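Local coordinates for protein DyP (Bjerkandera adusta, PDB 3VXJ) that binds heme b and, as a dye-decolorizing peroxidase, probably uses hydrogen peroxide to oxidise dyes and phenolic compounds, at residues D171-P176 / H326-S330; F217-F223 / L354-Q360; V185-Q189 / P285-N290. One frame throughout, in Å; residues are numbered along the deposited sequence.

Contact 1: D171-P176 / H326-S330; sequences DGISQP and HAMRS. With HEM (protoporphyrin IX containing Fe), chain B; 3DM (2,6-dimethoxyphenol), chain D.
Residues 171-176 run as an irregular, mostly extended loop across the start of strand 328-334, their end-to-end direction 141° from that of 326-329. CA atoms pair as G172-R329 (7.2 Å), Q175-M328 (5.8 Å) and P176-H326 (6.3 Å). Q175, with chi1 and chi2 both m, turns its amide onto the backbone of R329: R329 N donates to Q175 OE1 (2.9 Å) and Q175 NE2 to R329 O (2.9 Å). Q175 NE2 lies over one face of the R329 guanidinium and HEM C3D over the opposite one. R329 (m, t, m) spends every N-H. R329 NH1 forms a salt bridge with D171 OD1 (3.0 Å) and reaches water 3 (2.9 Å), the water bound to the heme FE at 2.0 Å; R329 NH2 donates to S174 O (2.9 Å) and HEM O2A (2.7 Å); R329 NE donates to water 2 (3.0 Å), which also lies 2.8 Å from A327 O. D171 and G172 close the GXXDG motif of DyP-type peroxidases, and the Asp-Arg pair beside the iron-bound water is the family's distal heme arrangement, across the porphyrin from the axial ligand H308. At phi 97° G172 turns the chain so that successive amides bind one propionate: G172 N to HEM O2A (2.7 Å), I173 N to HEM O2A (3.0 Å) and S174 N to HEM O1A (3.1 Å). S174 OG donates to HEM O2D (2.7 Å) on the second propionate and accepts from N289. P176 CG packs on M328 SD (3.7 Å), and H326 NE2 lies 3.0 Å from 3DM O2.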
loop_
_atom_site.group_PDB
_atom_site.type_symbol
_atom_site.label_atom_id
_atom_site.label_comp_id
_atom_site.label_asym_id
_atom_site.label_seq_id
_atom_site.Cartn_x
_atom_site.Cartn_y
_atom_site.Cartn_z
ATOM N N ASP A 171 -3.879 -2.607 -9.707
ATOM C CA ASP A 171 -3.003 -2.344 -8.563
ATOM C C ASP A 171 -2.393 -3.664 -8.072
ATOM O O ASP A 171 -3.065 -4.695 -8.047
ATOM C CB ASP A 171 -3.814 -1.675 -7.441
ATOM C CG ASP A 171 -2.941 -1.106 -6.328
ATOM O OD1 ASP A 171 -1.707 -0.993 -6.500
ATOM O OD2 ASP A 171 -3.509 -0.770 -5.261
ATOM N N GLY A 172 -1.122 -3.624 -7.679
ATOM C CA GLY A 172 -0.412 -4.806 -7.194
ATOM C C GLY A 172 0.440 -5.502 -8.245
ATOM O O GLY A 172 0.622 -6.732 -8.202
ATOM N N ILE A 173 0.969 -4.719 -9.181
ATOM C CA ILE A 173 1.833 -5.228 -10.246
ATOM C C ILE A 173 3.284 -5.298 -9.782
ATOM O O ILE A 173 3.934 -6.345 -9.902
ATOM C CB ILE A 173 1.754 -4.321 -11.492
ATOM C CG1 ILE A 173 0.343 -4.378 -12.085
ATOM C CG2 ILE A 173 2.827 -4.709 -12.524
ATOM C CD1 ILE A 173 0.073 -3.312 -13.124
ATOM N N SER A 174 3.790 -4.175 -9.271
ATOM C CA SER A 174 5.212 -4.045 -8.959
ATOM C C SER A 174 5.525 -4.212 -7.472
ATOM O O SER A 174 5.117 -3.392 -6.650
ATOM C CB SER A 174 5.754 -2.706 -9.465
ATOM O OG SER A 174 7.147 -2.665 -9.269
ATOM N N GLN A 175 6.285 -5.252 -7.148
ATOM C CA GLN A 175 6.697 -5.549 -5.784
ATOM C C GLN A 175 8.165 -5.948 -5.805
ATOM O O GLN A 175 8.640 -6.533 -6.781
ATOM C CB GLN A 175 5.894 -6.727 -5.215
ATOM C CG GLN A 175 4.373 -6.630 -5.312
ATOM C CD GLN A 175 3.715 -5.776 -4.224
ATOM O OE1 GLN A 175 4.376 -5.118 -3.415
ATOM N NE2 GLN A 175 2.392 -5.766 -4.224
ATOM N N PRO A 176 8.897 -5.661 -4.721
ATOM C CA PRO A 176 10.269 -6.161 -4.649
ATOM C C PRO A 176 10.277 -7.668 -4.441
ATOM O O PRO A 176 9.304 -8.238 -3.950
ATOM C CB PRO A 176 10.841 -5.441 -3.419
ATOM C CG PRO A 176 9.636 -5.168 -2.569
ATOM C CD PRO A 176 8.504 -4.911 -3.511
ATOM N N HIS A 326 12.625 0.227 -1.263
ATOM C CA HIS A 326 11.592 -0.685 -1.727
ATOM C C HIS A 326 10.732 -1.169 -0.571
ATOM O O HIS A 326 11.198 -1.268 0.562
ATOM C CB HIS A 326 12.214 -1.857 -2.483
ATOM C CG HIS A 326 12.899 -1.446 -3.749
ATOM N ND1 HIS A 326 12.212 -1.066 -4.882
ATOM C CD2 HIS A 326 14.215 -1.332 -4.057
ATOM C CE1 HIS A 326 13.070 -0.745 -5.834
ATOM N NE2 HIS A 326 14.293 -0.886 -5.356
ATOM N N ALA A 327 9.467 -1.465 -0.861
ATOM C CA ALA A 327 8.549 -1.963 0.161
ATOM C C ALA A 327 7.485 -2.822 -0.504
ATOM O O ALA A 327 7.224 -2.663 -1.702
ATOM C CB ALA A 327 7.905 -0.789 0.904
ATOM N N MET A 328 6.869 -3.710 0.279
ATOM C CA MET A 328 5.772 -4.573 -0.191
ATOM C C MET A 328 4.440 -3.892 0.066
ATOM O O MET A 328 4.250 -3.275 1.109
ATOM C CB MET A 328 5.767 -5.893 0.584
ATOM C CG MET A 328 6.988 -6.772 0.409
ATOM S SD MET A 328 7.095 -7.504 -1.237
ATOM C CE MET A 328 8.300 -8.787 -0.915
ATOM N N ARG A 329 3.494 -4.044 -0.860
ATOM C CA ARG A 329 2.141 -3.550 -0.632
ATOM C C ARG A 329 1.113 -4.663 -0.699
ATOM O O ARG A 329 1.215 -5.584 -1.528
ATOM C CB ARG A 329 1.780 -2.461 -1.641
ATOM C CG ARG A 329 2.605 -1.200 -1.512
ATOM C CD ARG A 329 2.443 -0.295 -2.742
ATOM N NE ARG A 329 2.923 -0.991 -3.934
ATOM C CZ ARG A 329 2.195 -1.263 -5.011
ATOM N NH1 ARG A 329 0.944 -0.840 -5.101
ATOM N NH2 ARG A 329 2.723 -1.941 -6.027
ATOM N N SER A 330 0.119 -4.569 0.181
ATOM C CA SER A 330 -0.990 -5.529 0.188
ATOM C C SER A 330 -2.321 -4.820 0.431
ATOM O O SER A 330 -3.075 -5.154 1.352
ATOM C CB SER A 330 -0.762 -6.608 1.243
ATOM O OG SER A 330 -1.588 -7.730 0.986
HETATM C CHA HEM B . 1.937 1.519 -7.438
HETATM C CHB HEM B . -2.562 3.164 -6.791
HETATM C CHC HEM B . -1.281 5.138 -2.565
HETATM C CHD HEM B . 3.218 3.474 -3.171
HETATM C C1A HEM B . 0.620 1.821 -7.647
HETATM C C2A HEM B . -0.140 1.487 -8.831
HETATM C C3A HEM B . -1.387 1.956 -8.650
HETATM C C4A HEM B . -1.451 2.566 -7.342
HETATM C CMA HEM B . -2.577 1.851 -9.622
HETATM C CAA HEM B . 0.441 0.787 -10.080
HETATM C CBA HEM B . 0.399 -0.742 -10.051
HETATM C CGA HEM B . 1.400 -1.367 -9.108
HETATM O O1A HEM B . 2.621 -1.338 -9.370
HETATM O O2A HEM B . 0.953 -1.942 -8.076
HETATM C C1B HEM B . -2.618 3.831 -5.583
HETATM C C2B HEM B . -3.791 4.463 -5.020
HETATM C C3B HEM B . -3.436 5.009 -3.841
HETATM C C4B HEM B . -2.033 4.718 -3.634
HETATM C CMB HEM B . -5.173 4.491 -5.710
HETATM C CAB HEM B . -4.316 5.778 -2.833
HETATM C CBB HEM B . -5.640 5.618 -2.778
HETATM C C1C HEM B . 0.058 4.897 -2.389
HETATM C C2C HEM B . 0.870 5.391 -1.293
HETATM C C3C HEM B . 2.123 4.942 -1.468
HETATM C C4C HEM B . 2.129 4.147 -2.677
HETATM C CMC HEM B . 0.332 6.263 -0.143
HETATM C CAC HEM B . 3.375 5.169 -0.580
HETATM C CBC HEM B . 3.602 6.337 0.036
HETATM C C1D HEM B . 3.256 2.747 -4.332
HETATM C C2D HEM B . 4.397 1.971 -4.751
HETATM C C3D HEM B . 4.007 1.380 -6.070
HETATM C C4D HEM B . 2.666 1.843 -6.326
HETATM C CMD HEM B . 5.753 1.770 -4.056
HETATM C CAD HEM B . 4.916 0.489 -6.930
HETATM C CBD HEM B . 5.850 1.408 -7.710
HETATM C CGD HEM B . 6.820 0.626 -8.555
HETATM O O1D HEM B . 6.910 0.929 -9.775
HETATM O O2D HEM B . 7.499 -0.284 -8.027
HETATM N NA HEM B . -0.202 2.495 -6.779
HETATM N NB HEM B . -1.542 4.033 -4.727
HETATM N NC HEM B . 0.872 4.175 -3.230
HETATM N ND HEM B . 2.232 2.627 -5.270
HETATM FE FE HEM B . 0.351 3.397 -5.030
HETATM O O1 3DM D . 13.116 -0.872 -9.080
HETATM C C1 3DM D . 14.251 -0.397 -9.702
HETATM C C2 3DM D . 15.137 0.461 -9.042
HETATM O O2 3DM D . 14.858 0.835 -7.752
HETATM C C7 3DM D . 15.542 1.983 -7.226
HETATM C C3 3DM D . 16.281 0.907 -9.719
HETATM C C4 3DM D . 16.519 0.524 -11.042
HETATM C C5 3DM D . 15.639 -0.334 -11.694
HETATM C C6 3DM D . 14.504 -0.788 -11.022
HETATM O O3 3DM D . 13.599 -1.627 -11.611
HETATM C C8 3DM D . 13.674 -1.781 -13.053
HETATM O O HOH W 1 -1.558 -0.068 -3.089
HETATM O O HOH W 2 5.504 -2.426 -3.847
HETATM O O HOH W 3 -0.150 1.663 -4.185
#

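Contact 2: F217-F223 / L354-Q360; sequences FMAFRHF and LLFVEYQ. With HEM (protoporphyrin IX containing Fe), chain B.
The two central strands of a four-stranded antiparallel sheet, with the 2-3-1-4 strand order of the ferredoxin-like fold seen in DyP-type peroxidases, meet here. The axes of strands 217-223 and 354-360 approach to 4.6 Å, with N-to-C directions at 161°. F217-Q360, A219-E358, R221-F356 and F223-L354 are hydrogen-bonded pairs, from A219 N to E358 O at 2.8 Å up to Q360 N to F217 O at 3.1 Å; M218-Y359, F220-V357 and H222-L355 are the non-hydrogen-bonded pairs between them.

The face carrying A219, F223, L354, F356 and E358 looks toward the heme. F356 (chi1 t, chi2 92°) presents its ring to the porphyrin, while the F223 ring (m) leans obliquely against that of F356, ring centroids 5.7 Å apart and planes at 58°, with F223 CE2 3.5 Å from F356 CB. R221 adopts m at chi1 to chi3, which carries its guanidinium away to a salt bridge with D103. Q360 (p, m) curls back over the strands, its NE2 making weak bonds to F217 O (3.0 Å) and E358 O (3.0 Å) and its OE1 accepting from F367 N.

On the other face, M218 (t, t, m) sets CG against V357 CG1 (3.8 Å) and CB against Y359 CE1 (3.7 Å); Y359 (m) sends its hydroxyl to D14. F220 (t, chi2 80°) puts CE1 near L355 CB (4.2 Å) and meets F26 and F28 of the N-terminal sheet, F28 edge-to-face, so this face joins the two sheets.

Toward the cofactor, L354 (t, p) brings CD2 within 3.7 Å of HEM C3B, and F356 CE1 reaches HEM C1C at 3.4 Å.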
loop_
_atom_site.group_PDB
_atom_site.type_symbol
_atom_site.label_atom_id
_atom_site.label_comp_id
_atom_site.label_asym_id
_atom_site.label_seq_id
_atom_site.Cartn_x
_atom_site.Cartn_y
_atom_site.Cartn_z
ATOM N N PHE A 217 7.352 -3.961 9.735
ATOM C CA PHE A 217 6.460 -2.853 10.072
ATOM C C PHE A 217 5.459 -2.602 8.965
ATOM O O PHE A 217 5.834 -2.501 7.787
ATOM C CB PHE A 217 7.229 -1.557 10.338
ATOM C CG PHE A 217 8.048 -1.586 11.595
ATOM C CD1 PHE A 217 7.466 -1.341 12.843
ATOM C CD2 PHE A 217 9.399 -1.891 11.539
ATOM C CE1 PHE A 217 8.231 -1.383 14.008
ATOM C CE2 PHE A 217 10.173 -1.925 12.694
ATOM C CZ PHE A 217 9.588 -1.677 13.932
ATOM N N MET A 218 4.191 -2.508 9.351
ATOM C CA MET A 218 3.124 -2.089 8.460
ATOM C C MET A 218 2.788 -0.614 8.650
ATOM O O MET A 218 2.583 -0.142 9.780
ATOM C CB MET A 218 1.868 -2.917 8.719
ATOM C CG MET A 218 0.727 -2.567 7.752
ATOM S SD MET A 218 -0.935 -2.877 8.354
ATOM C CE MET A 218 -0.985 -4.660 8.275
ATOM N N ALA A 219 2.719 0.107 7.533
ATOM C CA ALA A 219 2.062 1.402 7.480
ATOM C C ALA A 219 0.668 1.130 6.919
ATOM O O ALA A 219 0.512 0.717 5.766
ATOM C CB ALA A 219 2.830 2.362 6.587
ATOM N N PHE A 220 -0.333 1.315 7.768
ATOM C CA PHE A 220 -1.723 1.229 7.369
ATOM C C PHE A 220 -2.263 2.640 7.131
ATOM O O PHE A 220 -2.031 3.547 7.936
ATOM C CB PHE A 220 -2.568 0.533 8.449
ATOM C CG PHE A 220 -4.017 0.457 8.085
ATOM C CD1 PHE A 220 -4.459 -0.529 7.221
ATOM C CD2 PHE A 220 -4.936 1.385 8.565
ATOM C CE1 PHE A 220 -5.789 -0.595 6.837
ATOM C CE2 PHE A 220 -6.264 1.326 8.179
ATOM C CZ PHE A 220 -6.690 0.334 7.322
ATOM N N ARG A 221 -2.975 2.819 6.022
ATOM C CA ARG A 221 -3.652 4.086 5.730
ATOM C C ARG A 221 -5.066 3.829 5.246
ATOM O O ARG A 221 -5.276 3.034 4.328
ATOM C CB ARG A 221 -2.909 4.879 4.659
ATOM C CG ARG A 221 -1.439 5.162 4.972
ATOM C CD ARG A 221 -1.257 6.376 5.866
ATOM N NE ARG A 221 -1.242 7.611 5.088
ATOM C CZ ARG A 221 -1.519 8.826 5.570
ATOM N NH1 ARG A 221 -1.899 9.001 6.831
ATOM N NH2 ARG A 221 -1.445 9.880 4.762
ATOM N N HIS A 222 -6.039 4.487 5.870
ATOM C CA HIS A 222 -7.401 4.424 5.381
ATOM C C HIS A 222 -7.626 5.620 4.465
ATOM O O HIS A 222 -7.691 6.758 4.939
ATOM C CB HIS A 222 -8.377 4.445 6.560
ATOM C CG HIS A 222 -9.807 4.616 6.163
ATOM N ND1 HIS A 222 -10.785 4.999 7.056
ATOM C CD2 HIS A 222 -10.427 4.463 4.967
ATOM C CE1 HIS A 222 -11.941 5.084 6.424
ATOM N NE2 HIS A 222 -11.750 4.780 5.153
ATOM N N PHE A 223 -7.697 5.379 3.155
ATOM C CA PHE A 223 -7.901 6.469 2.193
ATOM C C PHE A 223 -9.321 6.430 1.669
ATOM O O PHE A 223 -9.791 5.377 1.238
ATOM C CB PHE A 223 -6.993 6.322 0.969
ATOM C CG PHE A 223 -5.531 6.466 1.253
ATOM C CD1 PHE A 223 -5.025 7.628 1.835
ATOM C CD2 PHE A 223 -4.654 5.458 0.868
ATOM C CE1 PHE A 223 -3.655 7.760 2.064
ATOM C CE2 PHE A 223 -3.284 5.576 1.086
ATOM C CZ PHE A 223 -2.778 6.738 1.680
ATOM N N LEU A 354 -9.427 3.021 -0.471
ATOM C CA LEU A 354 -8.368 2.032 -0.418
ATOM C C LEU A 354 -7.950 1.835 1.019
ATOM O O LEU A 354 -7.685 2.796 1.740
ATOM C CB LEU A 354 -7.154 2.470 -1.260
ATOM C CG LEU A 354 -6.056 1.419 -1.520
ATOM C CD1 LEU A 354 -6.573 0.275 -2.407
ATOM C CD2 LEU A 354 -4.809 2.065 -2.153
ATOM N N LEU A 355 -7.923 0.577 1.427
ATOM C CA LEU A 355 -7.286 0.183 2.678
ATOM C C LEU A 355 -5.853 -0.189 2.324
ATOM O O LEU A 355 -5.580 -1.287 1.831
ATOM C CB LEU A 355 -8.048 -0.970 3.342
ATOM C CG LEU A 355 -9.537 -0.677 3.555
ATOM C CD1 LEU A 355 -10.258 -1.838 4.214
ATOM C CD2 LEU A 355 -9.757 0.597 4.358
ATOM N N PHE A 356 -4.960 0.774 2.545
ATOM C CA PHE A 356 -3.591 0.707 2.060
ATOM C C PHE A 356 -2.683 0.079 3.119
ATOM O O PHE A 356 -2.751 0.428 4.308
ATOM C CB PHE A 356 -3.142 2.122 1.694
ATOM C CG PHE A 356 -1.695 2.238 1.323
ATOM C CD1 PHE A 356 -1.285 2.126 -0.003
ATOM C CD2 PHE A 356 -0.742 2.512 2.304
ATOM C CE1 PHE A 356 0.060 2.234 -0.342
ATOM C CE2 PHE A 356 0.597 2.654 1.966
ATOM C CZ PHE A 356 1.002 2.510 0.649
ATOM N N VAL A 357 -1.846 -0.850 2.660
ATOM C CA VAL A 357 -0.966 -1.627 3.532
ATOM C C VAL A 357 0.399 -1.704 2.877
ATOM O O VAL A 357 0.511 -2.181 1.742
ATOM C CB VAL A 357 -1.513 -3.059 3.685
ATOM C CG1 VAL A 357 -0.542 -3.934 4.447
ATOM C CG2 VAL A 357 -2.881 -3.044 4.380
ATOM N N GLU A 358 1.428 -1.228 3.581
ATOM C CA GLU A 358 2.785 -1.286 3.058
ATOM C C GLU A 358 3.732 -1.767 4.143
ATOM O O GLU A 358 3.706 -1.241 5.264
ATOM C CB GLU A 358 3.218 0.088 2.551
ATOM C CG GLU A 358 4.513 0.085 1.751
ATOM C CD GLU A 358 4.754 1.371 0.970
ATOM O OE1 GLU A 358 4.256 2.428 1.374
ATOM O OE2 GLU A 358 5.445 1.303 -0.078
ATOM N N TYR A 359 4.550 -2.759 3.793
ATOM C CA TYR A 359 5.490 -3.397 4.717
ATOM C C TYR A 359 6.934 -3.078 4.367
ATOM O O TYR A 359 7.339 -3.122 3.198
ATOM C CB TYR A 359 5.354 -4.918 4.679
ATOM C CG TYR A 359 4.014 -5.459 5.112
ATOM C CD1 TYR A 359 3.654 -5.498 6.456
ATOM C CD2 TYR A 359 3.109 -5.957 4.169
ATOM C CE1 TYR A 359 2.438 -6.019 6.859
ATOM C CE2 TYR A 359 1.875 -6.493 4.567
ATOM C CZ TYR A 359 1.552 -6.503 5.910
ATOM O OH TYR A 359 0.334 -7.018 6.319
ATOM N N GLN A 360 7.722 -2.821 5.409
ATOM C CA GLN A 360 9.156 -2.531 5.274
ATOM C C GLN A 360 9.789 -2.710 6.644
ATOM O O GLN A 360 9.104 -2.639 7.664
ATOM C CB GLN A 360 9.386 -1.092 4.785
ATOM C CG GLN A 360 8.725 -0.023 5.666
ATOM C CD GLN A 360 7.284 0.257 5.268
ATOM O OE1 GLN A 360 7.017 0.747 4.174
ATOM N NE2 GLN A 360 6.340 -0.041 6.167
HETATM C CHA HEM B . 1.937 1.519 -7.438
HETATM C CHB HEM B . -2.562 3.164 -6.791
HETATM C CHC HEM B . -1.281 5.138 -2.565
HETATM C CHD HEM B . 3.218 3.474 -3.171
HETATM C C1A HEM B . 0.620 1.821 -7.647
HETATM C C2A HEM B . -0.140 1.487 -8.831
HETATM C C3A HEM B . -1.387 1.956 -8.650
HETATM C C4A HEM B . -1.451 2.566 -7.342
HETATM C CMA HEM B . -2.577 1.851 -9.622
HETATM C CAA HEM B . 0.441 0.787 -10.080
HETATM C CBA HEM B . 0.399 -0.742 -10.051
HETATM C CGA HEM B . 1.400 -1.367 -9.108
HETATM O O1A HEM B . 2.621 -1.338 -9.370
HETATM O O2A HEM B . 0.953 -1.942 -8.076
HETATM C C1B HEM B . -2.618 3.831 -5.583
HETATM C C2B HEM B . -3.791 4.463 -5.020
HETATM C C3B HEM B . -3.436 5.009 -3.841
HETATM C C4B HEM B . -2.033 4.718 -3.634
HETATM C CMB HEM B . -5.173 4.491 -5.710
HETATM C CAB HEM B . -4.316 5.778 -2.833
HETATM C CBB HEM B . -5.640 5.618 -2.778
HETATM C C1C HEM B . 0.058 4.897 -2.389
HETATM C C2C HEM B . 0.870 5.391 -1.293
HETATM C C3C HEM B . 2.123 4.942 -1.468
HETATM C C4C HEM B . 2.129 4.147 -2.677
HETATM C CMC HEM B . 0.332 6.263 -0.143
HETATM C CAC HEM B . 3.375 5.169 -0.580
HETATM C CBC HEM B . 3.602 6.337 0.036
HETATM C C1D HEM B . 3.256 2.747 -4.332
HETATM C C2D HEM B . 4.397 1.971 -4.751
HETATM C C3D HEM B . 4.007 1.380 -6.070
HETATM C C4D HEM B . 2.666 1.843 -6.326
HETATM C CMD HEM B . 5.753 1.770 -4.056
HETATM C CAD HEM B . 4.916 0.489 -6.930
HETATM C CBD HEM B . 5.850 1.408 -7.710
HETATM C CGD HEM B . 6.820 0.626 -8.555
HETATM O O1D HEM B . 6.910 0.929 -9.775
HETATM O O2D HEM B . 7.499 -0.284 -8.027
HETATM N NA HEM B . -0.202 2.495 -6.779
HETATM N NB HEM B . -1.542 4.033 -4.727
HETATM N NC HEM B . 0.872 4.175 -3.230
HETATM N ND HEM B . 2.232 2.627 -5.270
HETATM FE FE HEM B . 0.351 3.397 -5.030
HETATM O O HOH W 3 -0.150 1.663 -4.185
#

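Contact 3: V185-Q189 / P285-N290; sequences VFPGQ and PQRNNN. With 3DM (2,6-dimethoxyphenol), chain D.
G188 borders one of two 2,6-dimethoxyphenol sites, the one on the propionate side of the heme; behind it two loops turn against each other. Residues 186-189 form a type II beta turn, closed by Q189 N to F186 O (3.0 Å), with P187 (-54/125) and G188 (94/-12) at its centre. The extended Q189 side chain (t, t) reaches across the turn, so that OE1 accepts from F186 N (2.9 Å). Facing it, 287-290 form a type I turn, with N290 N bonded to R287 O (3.0 Å). The CA atoms of G188 and N290 come to 4.0 Å, those of F186 and Q286 to 5.5 Å.

The direct contacts are van der Waals packing and weak C-H interactions. F186 (m) lays its ring under P285, whose CB sits 3.9 Å from the ring centroid and 19° off its normal, a CH-pi contact; Q286 (m, m) bends round to place NE2 at the ring edge, 3.4 Å from F186 CD1. P187 CG rests 3.2 Å from Q286 O. G188 CA points a C-H at N289 O (3.3 Å); a beta-carbon would clash with N289 O and N290 CA. Water 4 bridges the loops, donating to P187 O (2.7 Å) and P285 O (2.9 Å) and accepting from N289 N (2.9 Å).

N289 is also hydrogen-bonded to R315 and S174, both heme-binding residues, which places this loop beside the heme propionates. The Pro-Gly pair in the central positions is classic for a type II turn, and here it leaves G188 O 3.1 Å from 3DM O3, bordering the phenol site.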
loop_
_atom_site.group_PDB
_atom_site.type_symbol
_atom_site.label_atom_id
_atom_site.label_comp_id
_atom_site.label_asym_id
_atom_site.label_seq_id
_atom_site.Cartn_x
_atom_site.Cartn_y
_atom_site.Cartn_z
ATOM N N VAL A 185 11.024 -14.521 -10.277
ATOM C CA VAL A 185 11.398 -13.112 -10.394
ATOM C C VAL A 185 11.144 -12.653 -11.826
ATOM O O VAL A 185 11.643 -13.250 -12.782
ATOM C CB VAL A 185 12.884 -12.866 -10.003
ATOM C CG1 VAL A 185 13.278 -11.406 -10.233
ATOM C CG2 VAL A 185 13.132 -13.265 -8.551
ATOM N N PHE A 186 10.362 -11.590 -11.961
ATOM C CA PHE A 186 9.986 -11.073 -13.269
ATOM C C PHE A 186 11.004 -10.066 -13.779
ATOM O O PHE A 186 11.668 -9.397 -12.984
ATOM C CB PHE A 186 8.597 -10.430 -13.201
ATOM C CG PHE A 186 7.507 -11.380 -12.785
ATOM C CD1 PHE A 186 7.102 -12.412 -13.628
ATOM C CD2 PHE A 186 6.866 -11.227 -11.561
ATOM C CE1 PHE A 186 6.087 -13.299 -13.246
ATOM C CE2 PHE A 186 5.848 -12.106 -11.175
ATOM C CZ PHE A 186 5.455 -13.136 -12.021
ATOM N N PRO A 187 11.137 -9.946 -15.113
ATOM C CA PRO A 187 11.977 -8.910 -15.707
ATOM C C PRO A 187 11.605 -7.508 -15.208
ATOM O O PRO A 187 10.442 -7.095 -15.278
ATOM C CB PRO A 187 11.692 -9.061 -17.206
ATOM C CG PRO A 187 11.382 -10.516 -17.362
ATOM C CD PRO A 187 10.567 -10.837 -16.143
ATOM N N GLY A 188 12.593 -6.797 -14.674
ATOM C CA GLY A 188 12.384 -5.452 -14.149
ATOM C C GLY A 188 12.098 -5.409 -12.658
ATOM O O GLY A 188 12.118 -4.339 -12.051
ATOM N N GLN A 189 11.835 -6.565 -12.064
ATOM C CA GLN A 189 11.557 -6.648 -10.643
ATOM C C GLN A 189 12.847 -6.432 -9.844
ATOM O O GLN A 189 13.895 -6.996 -10.183
ATOM C CB GLN A 189 10.927 -8.007 -10.335
ATOM C CG GLN A 189 10.437 -8.136 -8.931
ATOM C CD GLN A 189 9.558 -9.346 -8.690
ATOM O OE1 GLN A 189 9.631 -10.357 -9.394
ATOM N NE2 GLN A 189 8.736 -9.258 -7.661
ATOM N N PRO A 285 2.843 -10.249 -16.739
ATOM C CA PRO A 285 3.801 -9.957 -15.660
ATOM C C PRO A 285 5.262 -10.109 -16.078
ATOM O O PRO A 285 6.153 -9.614 -15.385
ATOM C CB PRO A 285 3.452 -10.991 -14.588
ATOM C CG PRO A 285 2.814 -12.119 -15.336
ATOM C CD PRO A 285 2.073 -11.483 -16.484
ATOM N N GLN A 286 5.503 -10.761 -17.213
ATOM C CA GLN A 286 6.858 -10.920 -17.739
ATOM C C GLN A 286 7.396 -9.679 -18.454
ATOM O O GLN A 286 8.593 -9.597 -18.742
ATOM C CB GLN A 286 6.927 -12.130 -18.674
ATOM C CG GLN A 286 6.610 -13.455 -17.987
ATOM C CD GLN A 286 7.717 -13.922 -17.063
ATOM O OE1 GLN A 286 8.889 -13.572 -17.244
ATOM N NE2 GLN A 286 7.356 -14.733 -16.074
ATOM N N ARG A 287 6.521 -8.716 -18.738
ATOM C CA ARG A 287 6.931 -7.490 -19.418
ATOM C C ARG A 287 6.416 -6.208 -18.777
ATOM O O ARG A 287 7.017 -5.151 -18.962
ATOM C CB ARG A 287 6.491 -7.508 -20.881
ATOM C CG ARG A 287 7.227 -8.454 -21.803
ATOM C CD ARG A 287 6.717 -8.262 -23.233
ATOM N NE ARG A 287 5.261 -8.412 -23.327
ATOM C CZ ARG A 287 4.454 -7.635 -24.051
ATOM N NH1 ARG A 287 4.933 -6.619 -24.766
ATOM N NH2 ARG A 287 3.152 -7.869 -24.049
ATOM N N ASN A 288 5.313 -6.276 -18.033
ATOM C CA ASN A 288 4.690 -5.047 -17.505
ATOM C C ASN A 288 5.508 -4.319 -16.438
ATOM O O ASN A 288 5.156 -3.202 -16.024
ATOM C CB ASN A 288 3.237 -5.261 -17.054
ATOM C CG ASN A 288 3.109 -6.150 -15.829
ATOM O OD1 ASN A 288 4.090 -6.474 -15.147
ATOM N ND2 ASN A 288 1.872 -6.559 -15.541
ATOM N N ASN A 289 6.605 -4.933 -16.000
ATOM C CA ASN A 289 7.507 -4.265 -15.064
ATOM C C ASN A 289 8.910 -4.055 -15.627
ATOM O O ASN A 289 9.806 -3.588 -14.921
ATOM C CB ASN A 289 7.573 -5.019 -13.734
ATOM C CG ASN A 289 7.509 -4.082 -12.546
ATOM O OD1 ASN A 289 7.114 -2.919 -12.682
ATOM N ND2 ASN A 289 7.877 -4.582 -11.379
ATOM N N ASN A 290 9.096 -4.378 -16.903
ATOM C CA ASN A 290 10.417 -4.357 -17.514
ATOM C C ASN A 290 10.781 -3.006 -18.131
ATOM O O ASN A 290 10.922 -2.866 -19.349
ATOM C CB ASN A 290 10.540 -5.481 -18.541
ATOM C CG ASN A 290 11.975 -5.793 -18.872
ATOM O OD1 ASN A 290 12.895 -5.342 -18.189
ATOM N ND2 ASN A 290 12.182 -6.567 -19.929
HETATM O O1 3DM D . 13.116 -0.872 -9.080
HETATM C C1 3DM D . 14.251 -0.397 -9.702
HETATM C C2 3DM D . 15.137 0.461 -9.042
HETATM O O2 3DM D . 14.858 0.835 -7.752
HETATM C C7 3DM D . 15.542 1.983 -7.226
HETATM C C3 3DM D . 16.281 0.907 -9.719
HETATM C C4 3DM D . 16.519 0.524 -11.042
HETATM C C5 3DM D . 15.639 -0.334 -11.694
HETATM C C6 3DM D . 14.504 -0.788 -11.022
HETATM O O3 3DM D . 13.599 -1.627 -11.611
HETATM C C8 3DM D . 13.674 -1.781 -13.053
HETATM O O HOH W 4 7.913 -7.482 -16.224
#

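How the contacts relate
Following the chain from the N terminus, the heme-contacting loop 171-176 comes first and waits 150 residues for its partner 326-330, which leads into an outer strand of the C-terminal sheet. Within that long excursion, 185-189 meets 285-290, so contact 3 is wholly enclosed by contact 1. Strand 217-223 also leaves from inside both loops but pairs only later, with 354-360; contact 2 therefore crosses the other two. Contacts 1 and 2 join directly through M328 O to Y359 N and S330 N to V357 O, adjacent strands of one sheet. Contacts 1 and 3 meet through Q175-Q189 and S174-N289, linking that sheet, past the heme, to the phenol pocket.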